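Local coordinates for protein leucine aminopeptidase (Fimbriiglobus ruber, PDB 7D1B) that probably works as a zinc-binding glutaminyl cyclase of peptidase family M28, closing the N-terminal glutamine of peptides into pyroglutamate, at residues N112-W117 with E209-G214; V266-F271 with G327-G332; I288-N291 with P296-D299. One frame throughout, in Å; residues are numbered along the deposited sequence.

Interaction 1: residues N112-W117 with E209-G214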
# COMPACT_ATOMS: atom_id res chain seq x y z
N ASN A 112 0.22 -13.04 0.98
CA ASN A 112 -0.53 -11.80 0.88
C ASN A 112 -1.72 -11.88 1.83
O ASN A 112 -2.29 -12.95 2.04
CB ASN A 112 -1.09 -11.59 -0.53
CG ASN A 112 -0.02 -11.43 -1.60
OD1 ASN A 112 1.09 -10.92 -1.34
ND2 ASN A 112 -0.36 -11.84 -2.82
N LEU A 113 -2.10 -10.75 2.40
CA LEU A 113 -3.27 -10.70 3.28
C LEU A 113 -4.34 -9.84 2.62
O LEU A 113 -4.05 -8.77 2.09
CB LEU A 113 -2.90 -10.10 4.63
CG LEU A 113 -3.61 -10.42 5.94
CD1 LEU A 113 -3.57 -11.92 6.21
CD2 LEU A 113 -2.99 -9.67 7.12
N ILE A 114 -5.58 -10.30 2.64
CA ILE A 114 -6.69 -9.54 2.09
C ILE A 114 -7.73 -9.37 3.19
O ILE A 114 -8.20 -10.36 3.75
CB ILE A 114 -7.32 -10.24 0.87
CG1 ILE A 114 -6.27 -10.50 -0.21
CG2 ILE A 114 -8.50 -9.40 0.33
CD1 ILE A 114 -6.72 -11.50 -1.26
N ALA A 115 -8.08 -8.12 3.49
CA ALA A 115 -9.16 -7.81 4.43
C ALA A 115 -10.29 -7.20 3.62
O ALA A 115 -10.15 -6.11 3.06
CB ALA A 115 -8.68 -6.85 5.52
N SER A 116 -11.41 -7.92 3.53
CA SER A 116 -12.49 -7.59 2.61
C SER A 116 -13.66 -6.97 3.35
O SER A 116 -14.09 -7.48 4.40
CB SER A 116 -12.98 -8.84 1.88
OG SER A 116 -12.04 -9.33 0.96
N TRP A 117 -14.21 -5.93 2.74
CA TRP A 117 -15.39 -5.21 3.21
C TRP A 117 -16.45 -5.22 2.11
O TRP A 117 -16.14 -5.04 0.92
CB TRP A 117 -15.01 -3.74 3.48
CG TRP A 117 -13.80 -3.54 4.35
CD1 TRP A 117 -12.52 -3.31 3.93
CD2 TRP A 117 -13.74 -3.59 5.79
NE1 TRP A 117 -11.67 -3.17 5.00
CE2 TRP A 117 -12.39 -3.34 6.16
CE3 TRP A 117 -14.69 -3.79 6.80
CZ2 TRP A 117 -11.98 -3.28 7.49
CZ3 TRP A 117 -14.28 -3.75 8.12
CH2 TRP A 117 -12.93 -3.49 8.46
N GLU A 209 2.53 -9.59 -8.11
CA GLU A 209 2.46 -10.46 -9.28
C GLU A 209 1.61 -11.69 -8.98
O GLU A 209 0.78 -12.09 -9.81
CB GLU A 209 3.86 -10.84 -9.76
CG GLU A 209 4.52 -9.62 -10.39
CD GLU A 209 5.94 -9.83 -10.84
OE1 GLU A 209 6.42 -10.98 -10.80
OE2 GLU A 209 6.57 -8.84 -11.24
N HIS A 210 1.77 -12.28 -7.78
CA HIS A 210 0.98 -13.44 -7.42
C HIS A 210 -0.50 -13.09 -7.38
O HIS A 210 -1.35 -13.82 -7.92
CB HIS A 210 1.43 -13.98 -6.06
CG HIS A 210 0.70 -15.21 -5.64
ND1 HIS A 210 1.04 -16.46 -6.09
CD2 HIS A 210 -0.37 -15.38 -4.82
CE1 HIS A 210 0.22 -17.35 -5.57
NE2 HIS A 210 -0.65 -16.72 -4.80
N PHE A 211 -0.84 -11.98 -6.73
CA PHE A 211 -2.22 -11.56 -6.63
C PHE A 211 -2.81 -11.31 -8.01
O PHE A 211 -3.93 -11.75 -8.31
CB PHE A 211 -2.28 -10.28 -5.79
CG PHE A 211 -3.67 -9.73 -5.62
CD1 PHE A 211 -4.48 -10.14 -4.57
CD2 PHE A 211 -4.18 -8.82 -6.54
CE1 PHE A 211 -5.78 -9.64 -4.45
CE2 PHE A 211 -5.47 -8.30 -6.41
CZ PHE A 211 -6.27 -8.73 -5.36
N ALA A 212 -2.09 -10.57 -8.85
CA ALA A 212 -2.62 -10.22 -10.16
C ALA A 212 -2.80 -11.47 -11.02
O ALA A 212 -3.81 -11.61 -11.71
CB ALA A 212 -1.69 -9.23 -10.85
N ASN A 213 -1.83 -12.39 -10.98
CA ASN A 213 -1.96 -13.62 -11.75
C ASN A 213 -3.15 -14.44 -11.26
O ASN A 213 -3.86 -15.05 -12.08
CB ASN A 213 -0.69 -14.45 -11.64
CG ASN A 213 0.42 -13.89 -12.45
OD1 ASN A 213 0.20 -13.13 -13.40
ND2 ASN A 213 1.65 -14.24 -12.10
N GLY A 214 -3.37 -14.48 -9.94
CA GLY A 214 -4.50 -15.23 -9.42
C GLY A 214 -5.82 -14.65 -9.89
O GLY A 214 -6.76 -15.38 -10.24

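Interaction 2: residues V266-F271 with G327-G332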
# COMPACT_ATOMS: atom_id res chain seq x y z
N VAL A 266 -11.27 17.64 -0.35
CA VAL A 266 -11.05 17.46 1.08
C VAL A 266 -9.91 18.30 1.61
O VAL A 266 -9.75 18.39 2.83
CB VAL A 266 -10.97 15.99 1.51
CG1 VAL A 266 -12.23 15.25 1.06
CG2 VAL A 266 -9.72 15.38 0.94
N GLY A 267 -9.18 19.00 0.76
CA GLY A 267 -8.09 19.84 1.22
C GLY A 267 -6.81 19.07 1.51
O GLY A 267 -6.00 19.52 2.32
N ALA A 268 -6.58 17.94 0.84
CA ALA A 268 -5.36 17.16 1.01
C ALA A 268 -4.31 17.76 0.09
O ALA A 268 -4.22 17.44 -1.09
CB ALA A 268 -5.63 15.70 0.69
N LYS A 269 -3.52 18.69 0.64
CA LYS A 269 -2.62 19.51 -0.17
C LYS A 269 -1.44 18.73 -0.71
O LYS A 269 -0.77 19.21 -1.63
CB LYS A 269 -2.12 20.69 0.66
CG LYS A 269 -3.20 21.60 1.22
CD LYS A 269 -3.82 22.40 0.07
CE LYS A 269 -5.01 23.25 0.49
NZ LYS A 269 -4.65 24.26 1.51
N SER A 270 -1.17 17.54 -0.19
CA SER A 270 -0.06 16.75 -0.73
C SER A 270 -0.31 16.27 -2.15
O SER A 270 0.65 15.95 -2.85
CB SER A 270 0.23 15.55 0.17
OG SER A 270 -0.88 14.66 0.25
N PHE A 271 -1.57 16.16 -2.59
CA PHE A 271 -1.85 15.66 -3.94
C PHE A 271 -1.67 16.81 -4.92
O PHE A 271 -2.47 17.76 -4.92
CB PHE A 271 -3.27 15.10 -4.05
CG PHE A 271 -3.47 13.80 -3.30
CD1 PHE A 271 -3.67 13.77 -1.91
CD2 PHE A 271 -3.46 12.58 -3.99
CE1 PHE A 271 -3.86 12.58 -1.24
CE2 PHE A 271 -3.64 11.38 -3.31
CZ PHE A 271 -3.83 11.38 -1.93
N GLY A 327 -6.13 9.07 3.99
CA GLY A 327 -7.28 8.24 4.32
C GLY A 327 -8.59 8.83 3.87
O GLY A 327 -9.46 8.13 3.33
N ASN A 328 -8.76 10.14 4.06
CA ASN A 328 -10.00 10.78 3.63
C ASN A 328 -10.12 10.80 2.12
O ASN A 328 -11.23 10.67 1.60
CB ASN A 328 -10.10 12.16 4.23
CG ASN A 328 -10.69 12.11 5.63
OD1 ASN A 328 -11.66 11.37 5.89
ND2 ASN A 328 -10.18 12.93 6.51
N VAL A 329 -9.01 10.94 1.39
CA VAL A 329 -9.08 10.85 -0.06
C VAL A 329 -9.53 9.46 -0.50
O VAL A 329 -10.39 9.32 -1.36
CB VAL A 329 -7.74 11.27 -0.70
CG1 VAL A 329 -7.73 10.98 -2.19
CG2 VAL A 329 -7.50 12.75 -0.42
N LEU A 330 -8.95 8.42 0.12
CA LEU A 330 -9.37 7.06 -0.22
C LEU A 330 -10.85 6.84 0.08
O LEU A 330 -11.58 6.27 -0.74
CB LEU A 330 -8.55 6.05 0.57
CG LEU A 330 -7.07 5.97 0.22
CD1 LEU A 330 -6.34 5.13 1.26
CD2 LEU A 330 -6.90 5.37 -1.17
N LEU A 331 -11.32 7.31 1.25
CA LEU A 331 -12.73 7.11 1.58
C LEU A 331 -13.63 7.91 0.65
O LEU A 331 -14.73 7.44 0.30
CB LEU A 331 -12.99 7.47 3.04
CG LEU A 331 -12.35 6.53 4.06
CD1 LEU A 331 -12.66 7.03 5.46
CD2 LEU A 331 -12.83 5.09 3.85
N GLY A 332 -13.20 9.10 0.22
CA GLY A 332 -14.02 9.85 -0.72
C GLY A 332 -14.10 9.16 -2.07
O GLY A 332 -15.18 9.06 -2.66

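Interaction 3: residues I288-N291 with P296-D299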
# COMPACT_ATOMS: atom_id res chain seq x y z
N ILE A 288 2.13 -2.11 -10.93
CA ILE A 288 2.39 -2.54 -12.31
C ILE A 288 1.66 -3.84 -12.61
O ILE A 288 0.98 -3.97 -13.62
CB ILE A 288 3.90 -2.69 -12.54
CG1 ILE A 288 4.63 -1.37 -12.29
CG2 ILE A 288 4.19 -3.27 -13.93
CD1 ILE A 288 4.29 -0.29 -13.27
N ALA A 289 1.77 -4.82 -11.70
CA ALA A 289 1.13 -6.11 -11.97
C ALA A 289 -0.38 -5.95 -12.06
O ALA A 289 -1.04 -6.64 -12.85
CB ALA A 289 1.49 -7.12 -10.89
N LEU A 290 -0.94 -5.05 -11.24
CA LEU A 290 -2.39 -4.82 -11.27
C LEU A 290 -2.82 -4.22 -12.60
O LEU A 290 -3.76 -4.72 -13.24
CB LEU A 290 -2.81 -3.92 -10.09
CG LEU A 290 -2.43 -4.43 -8.70
CD1 LEU A 290 -2.89 -3.42 -7.65
CD2 LEU A 290 -3.04 -5.78 -8.43
N ASN A 291 -2.11 -3.18 -13.07
CA ASN A 291 -2.43 -2.62 -14.37
C ASN A 291 -2.31 -3.66 -15.47
O ASN A 291 -3.15 -3.72 -16.38
CB ASN A 291 -1.51 -1.43 -14.68
CG ASN A 291 -1.97 -0.15 -14.00
OD1 ASN A 291 -3.06 0.36 -14.27
ND2 ASN A 291 -1.14 0.39 -13.11
N PRO A 296 -7.17 -0.87 -13.42
CA PRO A 296 -6.54 0.46 -13.36
C PRO A 296 -5.99 0.69 -11.95
O PRO A 296 -6.71 0.52 -10.97
CB PRO A 296 -7.70 1.41 -13.68
CG PRO A 296 -8.72 0.57 -14.43
CD PRO A 296 -8.58 -0.81 -13.83
N ALA A 297 -4.71 1.04 -11.86
CA ALA A 297 -4.04 1.08 -10.57
C ALA A 297 -3.09 2.27 -10.50
O ALA A 297 -2.22 2.45 -11.37
CB ALA A 297 -3.30 -0.22 -10.27
N VAL A 298 -3.25 3.06 -9.44
CA VAL A 298 -2.49 4.29 -9.23
C VAL A 298 -1.59 4.12 -8.01
O VAL A 298 -2.04 3.63 -6.97
CB VAL A 298 -3.44 5.48 -9.02
CG1 VAL A 298 -2.71 6.72 -8.53
CG2 VAL A 298 -4.22 5.73 -10.29
N ASP A 299 -0.35 4.58 -8.14
CA ASP A 299 0.60 4.63 -7.03
C ASP A 299 0.54 6.02 -6.40
O ASP A 299 0.84 7.02 -7.06
CB ASP A 299 2.00 4.32 -7.56
CG ASP A 299 2.98 3.93 -6.48
OD1 ASP A 299 2.65 3.93 -5.27
OD2 ASP A 299 4.13 3.59 -6.89

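Interaction 1: residues N112-W117 with E209-G214
Ile-114 and Asn-112 meet Phe-211 where strand 108-117 of the central mixed sheet of the M28 alpha/beta fold is covered by helix 206-218. The two residues lie on the same face of the strand, with Leu-113 between them turned to helix 72-87 on the other face. The short segments stay 10.4 Å apart at their axes and run at 60°, so side chains bridge the gap, and the 152 Å² buried in total is correspondingly modest.

The close part lies round Phe-211, which is buried. Its CG is anti to the backbone N (chi1 179°), which carries the ring out from the helix towards the strand. Ile-114 CD1 comes to the ring edge, in the ring plane, 3.8 Å from Phe-211 CE1. At the base of the same side chain, Asn-112 ND2 sits 3.9 Å from Phe-211 CB. That amide is turned steeply against the phenyl plane, and its role here is packing: its polar needs are met elsewhere, ND2 giving to Gln-95 OE1 and Gly-207 O, and OD1 accepting from Asp-185 N.

The looser margin is formed by His-210, which is partly exposed and has only 16 Å² covered by the strand. Its imidazole stacks with Phe-97 and gives the strand little more than an edge. Towards Trp-117 the strand draws away from the helix, as the nearest backbone pair shows: Asn-112 CA to Phe-211 CA, 7.7 Å, at the other end of the segment. The touch at this margin is that of Asn-112 ND2, lying near the plane of the imidazole and 4.1 Å from His-210 CD2.

Interaction 2: residues V266-F271 with G327-G332
Val-329 is the single side chain on which Val-266, Ala-268 and Phe-271 converge, joining two helices of one layer of the alpha/beta fold: 320-336, and 253-266 with the turn that follows it. Along the helix, Gly-327 contributes its carbonyl, which accepts the i+4 bond from Leu-331 N. Asn-328 leans towards Val-266 without close touch, and its OD1 is engaged by Phe-47 N.

At Val-329 the contact becomes tight. CG2, opposite the carbonyl carbon and beside the backbone N (chi1 171° places CG1 anti to that N), reaches three partners at nearly equal range. Val-266 CG2, in one of two deposited conformers, is 3.7 Å from Val-329 CG2. Ala-268 CB lies 3.7 Å from the same Val-329 methyl. The Phe-271 and Val-329 side chains come at each other from opposite directions, Phe-271 CE1 again 3.7 Å from Val-329 CG2, while the other branch, Val-329 CG1, is 3.9 Å from Phe-271 CZ. All the touches are apolar.

The facing chain can wrap round this methyl because it bends twice: Gly-267, with phi 81°, leaves the helix, and a type I turn from Ala-268 to Phe-271 follows, closed by a weak bond from Phe-271 N to Ala-268 O. Trp-260 meets the Phe-271 ring edge-to-face.

Beyond Val-329, Leu-330 turns to the sheet, against Val-230 and Leu-232, and Leu-331 packs on Phe-47. Gly-332, one turn on from Val-329, comes round to the Val-266 side, where a side chain, were there one, would point at the valine; its own amide keeps the helical bonding going, Gly-332 N to Asn-328 O at 2.9 Å.

Interaction 3: residues I288-N291 with P296-D299
Asn-291 uses both ends of its side-chain amide on the backbone of one residue, Ala-297. Asn-291 ND2 gives a hydrogen bond to Ala-297 O at 2.9 Å, fairly straight at 161°, with the acceptor close to the amide's own plane and the donor tilted only modestly from the plane of the Ala-297 carbonyl. The return bond, Ala-297 N to Asn-291 OD1 at 3.0 Å, is more bent (141°): the N-H approaches from above the side-chain carbonyl plane, not along a lone pair. A chi1 of -81° sets CG opposite the carbonyl carbon and so turns the amide across to the strand, although the CB itself does not point there. ND2 has a further, weak bond to His-287 O, one turn back in helix 287-292.

These two bonds matter because strand 297-300 is the outermost strand on its side of the mixed sheet in the M28 fold. Pro-296 and Val-298 spend backbone groups on strand 225-232, pairing with Ala-229 and Leu-231, whereas the N and O of Ala-297 have no neighbouring strand in the chain to pair with. The amide of Asn-291 takes that place. With an alanine here, the N and O of Ala-297 would probably both be left without these mates at the sheet edge.

Apolar packing lies beside the polar pair. Ala-297 CB points towards the helix, 3.7 Å from Leu-290 CB and 3.6 Å from Asn-291 ND2. Leu-290 also rests on Ala-229 of the next strand, and Val-298 turns to helix 253-266 on the other face of the sheet. Asp-299 N is taken by Ser-248 OG. One residue before Ala-297, Asn-291 OD1 also lies 3.6 Å from Pro-296 CA.

How the interactions relate
Interactions 1 and 3 cover the same face of the central sheet and touch: Phe-211 CD2 lies 3.8 Å from Leu-290 CD2, so helix 206-218 packs against helix 287-292. Interaction 2 sits on the opposite side of the chain's centre, its own centre about 24 Å from that of interaction 1, and joins elements of the other helical layer. It is the most buried of the three and purely apolar. The other two are partly buried and each includes an asparagine, used differently: in 112-117 the amide packs while bonding elsewhere, whereas in 288-291 it bonds directly to the edge strand 297-300. All three lie away from the zinc site.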